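Local coordinates for protein myosin IE heavy chain (Dictyostelium discoideum, PDB 1LKX) that moves along actin filaments as a single-headed myosin of class one, its motor domain hydrolysing ATP in an actin-activated cycle, at residues Gly9-Thr20 with Asn27-Ile41. Sequence-based numbering, arbitrary orientation.
Sequences GVPDFVLLNQIT and NLTMRHKSDNIYTYI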
loop_
_atom_site.group_PDB
_atom_site.type_symbol
_atom_site.label_atom_id
_atom_site.label_comp_id
_atom_site.label_asym_id
_atom_site.label_seq_id
_atom_site.Cartn_x
_atom_site.Cartn_y
_atom_site.Cartn_z
ATOM N N GLY A 9 11.378 28.547 -5.177
ATOM C CA GLY A 9 10.563 28.429 -6.431
ATOM C C GLY A 9 9.178 29.045 -6.317
ATOM O O GLY A 9 9.040 30.227 -6.047
ATOM N N VAL A 10 8.146 28.244 -6.543
ATOM C CA VAL A 10 6.765 28.709 -6.439
ATOM C C VAL A 10 5.892 27.620 -5.800
ATOM O O VAL A 10 5.668 26.569 -6.407
ATOM C CB VAL A 10 6.204 29.083 -7.828
ATOM C CG1 VAL A 10 4.686 28.904 -7.874
ATOM C CG2 VAL A 10 6.548 30.510 -8.127
ATOM N N PRO A 11 5.403 27.852 -4.560
ATOM C CA PRO A 11 4.554 26.888 -3.842
ATOM C C PRO A 11 3.204 26.837 -4.545
ATOM O O PRO A 11 2.712 27.862 -5.025
ATOM C CB PRO A 11 4.460 27.492 -2.453
ATOM C CG PRO A 11 4.411 28.954 -2.757
ATOM C CD PRO A 11 5.491 29.119 -3.815
ATOM N N ASP A 12 2.600 25.661 -4.617
ATOM C CA ASP A 12 1.326 25.534 -5.322
ATOM C C ASP A 12 1.487 25.936 -6.808
ATOM O O ASP A 12 1.711 27.095 -7.146
ATOM C CB ASP A 12 0.236 26.392 -4.666
ATOM C CG ASP A 12 -1.131 26.172 -5.298
ATOM O OD1 ASP A 12 -1.241 26.296 -6.536
ATOM O OD2 ASP A 12 -2.093 25.878 -4.564
ATOM N N PHE A 13 1.345 24.948 -7.685
ATOM C CA PHE A 13 1.498 25.135 -9.115
ATOM C C PHE A 13 0.435 25.989 -9.775
ATOM O O PHE A 13 0.644 26.486 -10.877
ATOM C CB PHE A 13 1.562 23.769 -9.821
ATOM C CG PHE A 13 2.745 22.924 -9.418
ATOM C CD1 PHE A 13 2.663 22.047 -8.344
ATOM C CD2 PHE A 13 3.954 23.028 -10.099
ATOM C CE1 PHE A 13 3.764 21.288 -7.954
ATOM C CE2 PHE A 13 5.059 22.273 -9.715
ATOM C CZ PHE A 13 4.962 21.401 -8.638
ATOM N N VAL A 14 -0.707 26.172 -9.132
ATOM C CA VAL A 14 -1.743 26.979 -9.765
ATOM C C VAL A 14 -1.191 28.374 -10.037
ATOM O O VAL A 14 -1.700 29.095 -10.888
ATOM C CB VAL A 14 -2.994 27.105 -8.880
ATOM C CG1 VAL A 14 -4.117 27.724 -9.670
ATOM C CG2 VAL A 14 -3.410 25.739 -8.355
ATOM N N LEU A 15 -0.134 28.736 -9.311
ATOM C CA LEU A 15 0.501 30.039 -9.464
ATOM C C LEU A 15 1.589 30.046 -10.514
ATOM O O LEU A 15 2.361 31.000 -10.588
ATOM C CB LEU A 15 1.119 30.508 -8.151
ATOM C CG LEU A 15 0.164 30.653 -6.983
ATOM C CD1 LEU A 15 0.935 31.142 -5.776
ATOM C CD2 LEU A 15 -0.947 31.603 -7.358
ATOM N N LEU A 16 1.677 28.993 -11.315
ATOM C CA LEU A 16 2.692 28.962 -12.361
ATOM C C LEU A 16 2.385 30.054 -13.370
ATOM O O LEU A 16 1.234 30.228 -13.779
ATOM C CB LEU A 16 2.705 27.614 -13.080
ATOM C CG LEU A 16 3.351 26.407 -12.401
ATOM C CD1 LEU A 16 3.066 25.159 -13.212
ATOM C CD2 LEU A 16 4.845 26.630 -12.267
ATOM N N ASN A 17 3.420 30.788 -13.757
ATOM C CA ASN A 17 3.305 31.878 -14.733
ATOM C C ASN A 17 2.601 31.358 -15.992
ATOM O O ASN A 17 1.512 31.812 -16.371
ATOM C CB ASN A 17 4.706 32.359 -15.116
ATOM C CG ASN A 17 5.598 31.209 -15.572
ATOM O OD1 ASN A 17 5.850 30.268 -14.806
ATOM N ND2 ASN A 17 6.061 31.264 -16.823
ATOM N N GLN A 18 3.261 30.401 -16.631
ATOM C CA GLN A 18 2.767 29.779 -17.839
ATOM C C GLN A 18 2.462 28.328 -17.483
ATOM O O GLN A 18 3.359 27.559 -17.135
ATOM C CB GLN A 18 3.840 29.869 -18.927
ATOM C CG GLN A 18 3.466 29.210 -20.237
ATOM C CD GLN A 18 4.514 29.419 -21.312
ATOM O OE1 GLN A 18 4.752 30.542 -21.747
ATOM N NE2 GLN A 18 5.147 28.334 -21.745
ATOM N N ILE A 19 1.189 27.963 -17.561
ATOM C CA ILE A 19 0.753 26.614 -17.231
ATOM C C ILE A 19 1.075 25.582 -18.324
ATOM O O ILE A 19 0.246 25.264 -19.171
ATOM C CB ILE A 19 -0.754 26.622 -16.926
ATOM C CG1 ILE A 19 -1.242 25.201 -16.673
ATOM C CG2 ILE A 19 -1.502 27.308 -18.059
ATOM C CD1 ILE A 19 -2.675 25.134 -16.233
ATOM N N THR A 20 2.294 25.053 -18.282
ATOM C CA THR A 20 2.744 24.070 -19.262
ATOM C C THR A 20 3.577 23.006 -18.586
ATOM O O THR A 20 4.306 23.299 -17.641
ATOM C CB THR A 20 3.627 24.721 -20.334
ATOM O OG1 THR A 20 4.782 25.308 -19.713
ATOM C CG2 THR A 20 2.847 25.787 -21.083
ATOM N N ASN A 27 9.749 24.146 -12.296
ATOM C CA ASN A 27 9.446 24.630 -10.948
ATOM C C ASN A 27 9.739 23.529 -9.926
ATOM O O ASN A 27 10.412 23.770 -8.923
ATOM C CB ASN A 27 7.971 25.065 -10.854
ATOM C CG ASN A 27 7.581 25.558 -9.457
ATOM O OD1 ASN A 27 7.390 24.765 -8.534
ATOM N ND2 ASN A 27 7.465 26.869 -9.300
ATOM N N LEU A 28 9.244 22.322 -10.201
ATOM C CA LEU A 28 9.438 21.181 -9.322
ATOM C C LEU A 28 10.917 20.835 -9.125
ATOM O O LEU A 28 11.371 20.581 -8.003
ATOM C CB LEU A 28 8.674 19.995 -9.887
ATOM C CG LEU A 28 8.625 18.700 -9.091
ATOM C CD1 LEU A 28 7.354 17.975 -9.445
ATOM C CD2 LEU A 28 9.827 17.849 -9.394
ATOM N N THR A 29 11.675 20.828 -10.214
ATOM C CA THR A 29 13.102 20.533 -10.141
ATOM C C THR A 29 13.818 21.576 -9.290
ATOM O O THR A 29 14.732 21.276 -8.520
ATOM C CB THR A 29 13.731 20.576 -11.519
ATOM O OG1 THR A 29 13.012 19.704 -12.388
ATOM C CG2 THR A 29 15.184 20.148 -11.450
ATOM N N MET A 30 13.396 22.817 -9.459
ATOM C CA MET A 30 13.965 23.939 -8.740
ATOM C C MET A 30 13.770 23.767 -7.242
ATOM O O MET A 30 14.723 23.868 -6.474
ATOM C CB MET A 30 13.275 25.207 -9.200
ATOM C CG MET A 30 14.098 26.458 -9.076
ATOM S SD MET A 30 13.072 27.841 -9.563
ATOM C CE MET A 30 12.521 27.329 -11.254
ATOM N N ARG A 31 12.529 23.512 -6.837
ATOM C CA ARG A 31 12.199 23.318 -5.433
ATOM C C ARG A 31 13.019 22.159 -4.873
ATOM O O ARG A 31 13.780 22.315 -3.927
ATOM C CB ARG A 31 10.715 22.973 -5.274
ATOM C CG ARG A 31 9.748 23.798 -6.102
ATOM C CD ARG A 31 9.546 25.195 -5.538
ATOM N NE ARG A 31 8.261 25.363 -4.854
ATOM C CZ ARG A 31 7.950 24.827 -3.676
ATOM N NH1 ARG A 31 8.827 24.071 -3.027
ATOM N NH2 ARG A 31 6.763 25.068 -3.139
ATOM N N HIS A 32 12.853 20.990 -5.476
ATOM C CA HIS A 32 13.544 19.798 -5.013
ATOM C C HIS A 32 15.036 19.962 -4.799
ATOM O O HIS A 32 15.581 19.522 -3.793
ATOM C CB HIS A 32 13.327 18.630 -5.971
ATOM C CG HIS A 32 13.966 17.360 -5.503
ATOM N ND1 HIS A 32 13.462 16.611 -4.461
ATOM C CD2 HIS A 32 15.105 16.742 -5.892
ATOM C CE1 HIS A 32 14.263 15.586 -4.229
ATOM N NE2 HIS A 32 15.268 15.643 -5.083
ATOM N N LYS A 33 15.695 20.581 -5.759
ATOM C CA LYS A 33 17.129 20.772 -5.670
ATOM C C LYS A 33 17.515 21.576 -4.427
ATOM O O LYS A 33 18.633 21.447 -3.920
ATOM C CB LYS A 33 17.636 21.477 -6.931
ATOM C CG LYS A 33 18.792 20.771 -7.630
ATOM C CD LYS A 33 18.311 19.646 -8.538
ATOM C CE LYS A 33 19.458 19.058 -9.381
ATOM N NZ LYS A 33 18.994 18.130 -10.478
ATOM N N SER A 34 16.592 22.402 -3.939
ATOM C CA SER A 34 16.851 23.216 -2.747
ATOM C C SER A 34 16.154 22.688 -1.481
ATOM O O SER A 34 15.862 23.450 -0.548
ATOM C CB SER A 34 16.444 24.672 -2.997
ATOM O OG SER A 34 15.066 24.790 -3.299
ATOM N N ASP A 35 15.892 21.380 -1.469
ATOM C CA ASP A 35 15.258 20.710 -0.346
ATOM C C ASP A 35 13.839 21.156 -0.019
ATOM O O ASP A 35 13.451 21.200 1.145
ATOM C CB ASP A 35 16.144 20.838 0.893
ATOM C CG ASP A 35 17.423 20.033 0.771
ATOM O OD1 ASP A 35 18.274 20.110 1.689
ATOM O OD2 ASP A 35 17.570 19.318 -0.247
ATOM N N ASN A 36 13.063 21.485 -1.041
ATOM C CA ASN A 36 11.680 21.880 -0.833
ATOM C C ASN A 36 10.819 20.773 -1.403
ATOM O O ASN A 36 10.180 20.937 -2.439
ATOM C CB ASN A 36 11.390 23.193 -1.546
ATOM C CG ASN A 36 11.869 24.404 -0.760
ATOM O OD1 ASN A 36 11.263 24.787 0.246
ATOM N ND2 ASN A 36 12.964 25.008 -1.213
ATOM N N ILE A 37 10.833 19.635 -0.714
ATOM C CA ILE A 37 10.095 18.445 -1.115
ATOM C C ILE A 37 8.627 18.688 -1.472
ATOM O O ILE A 37 8.129 18.203 -2.492
ATOM C CB ILE A 37 10.062 17.428 0.007
ATOM C CG1 ILE A 37 11.362 17.435 0.789
ATOM C CG2 ILE A 37 9.794 16.062 -0.553
ATOM C CD1 ILE A 37 11.179 16.722 2.125
ATOM N N TYR A 38 7.941 19.435 -0.616
ATOM C CA TYR A 38 6.519 19.686 -0.780
ATOM C C TYR A 38 6.095 20.921 -1.556
ATOM O O TYR A 38 6.673 21.990 -1.419
ATOM C CB TYR A 38 5.858 19.713 0.604
ATOM C CG TYR A 38 6.133 18.482 1.437
ATOM C CD1 TYR A 38 5.488 17.269 1.171
ATOM C CD2 TYR A 38 7.068 18.523 2.467
ATOM C CE1 TYR A 38 5.770 16.137 1.913
ATOM C CE2 TYR A 38 7.363 17.402 3.210
ATOM C CZ TYR A 38 6.713 16.216 2.934
ATOM O OH TYR A 38 7.008 15.119 3.704
ATOM N N THR A 39 5.052 20.745 -2.359
ATOM C CA THR A 39 4.472 21.805 -3.172
ATOM C C THR A 39 2.994 21.470 -3.313
ATOM O O THR A 39 2.627 20.299 -3.358
ATOM C CB THR A 39 5.102 21.850 -4.572
ATOM O OG1 THR A 39 6.525 21.819 -4.461
ATOM C CG2 THR A 39 4.708 23.121 -5.283
ATOM N N TYR A 40 2.150 22.485 -3.397
ATOM C CA TYR A 40 0.717 22.259 -3.512
ATOM C C TYR A 40 0.149 22.387 -4.913
ATOM O O TYR A 40 0.812 22.843 -5.826
ATOM C CB TYR A 40 -0.052 23.250 -2.638
ATOM C CG TYR A 40 0.253 23.211 -1.163
ATOM C CD1 TYR A 40 0.171 22.024 -0.445
ATOM C CD2 TYR A 40 0.581 24.373 -0.478
ATOM C CE1 TYR A 40 0.408 21.993 0.912
ATOM C CE2 TYR A 40 0.821 24.357 0.879
ATOM C CZ TYR A 40 0.736 23.163 1.570
ATOM O OH TYR A 40 1.021 23.138 2.918
ATOM N N ILE A 41 -1.103 21.959 -5.051
ATOM C CA ILE A 41 -1.890 22.073 -6.280
ATOM C C ILE A 41 -3.263 22.283 -5.671
ATOM O O ILE A 41 -4.221 21.592 -6.002
ATOM C CB ILE A 41 -1.921 20.787 -7.148
ATOM C CG1 ILE A 41 -0.540 20.509 -7.736
ATOM C CG2 ILE A 41 -2.899 20.965 -8.311
ATOM C CD1 ILE A 41 -0.527 19.382 -8.753
#
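At the outer edge of the central mixed beta-sheet of the myosin motor domain, Phe13 of the N-terminal loop wedges between helix 21-33 and edge strand 38-40. Its amide Phe13 N points at Tyr40 O, 2.9 Å away, and probably bonds to it, though that oxygen is less surely placed. A large flat hydrocarbon suits this wedge. Thr39 CG2 lies 3.4 Å from Phe13 CE1, Ile41 CG1 lies 3.6 Å from Phe13 CD1, and from the helix Leu28 CB meets the ring edge at CZ. Phe24, on the same helix, stacks on the ring. Phe13 CG, anti to the carbonyl carbon (chi1 -63°), sends the ring in between Thr39 and Ile41 on one hand and Leu28 on the other. An alanine here would probably leave a gap between helix and strand, with Thr39 CG2, Ile41 CG1 and Leu28 CB deprived of their shared aromatic partner. Beside the Phe13 ring, Leu16 CD2 packs 3.8 Å from Asn27 CB. Asp12 flanks the same strand: its CB touches Tyr40 CB, while OD2 accepts a hydrogen bond from Gly42 N, a short carboxylate being well matched to a nearby backbone amide. Tyr40 turns its hydroxyl away to His76 N. One turn along the helix from Asn27, the long Arg31 chain, bent at chi2 and chi3, brings its guanidinium edge to Val10 O and Pro11 CA. Thr39 OG1 sits over one guanidinium face, and Arg31 NE donates a weak but fairly straight bond to Val10 O (3.3 Å, 162° at the hydrogen).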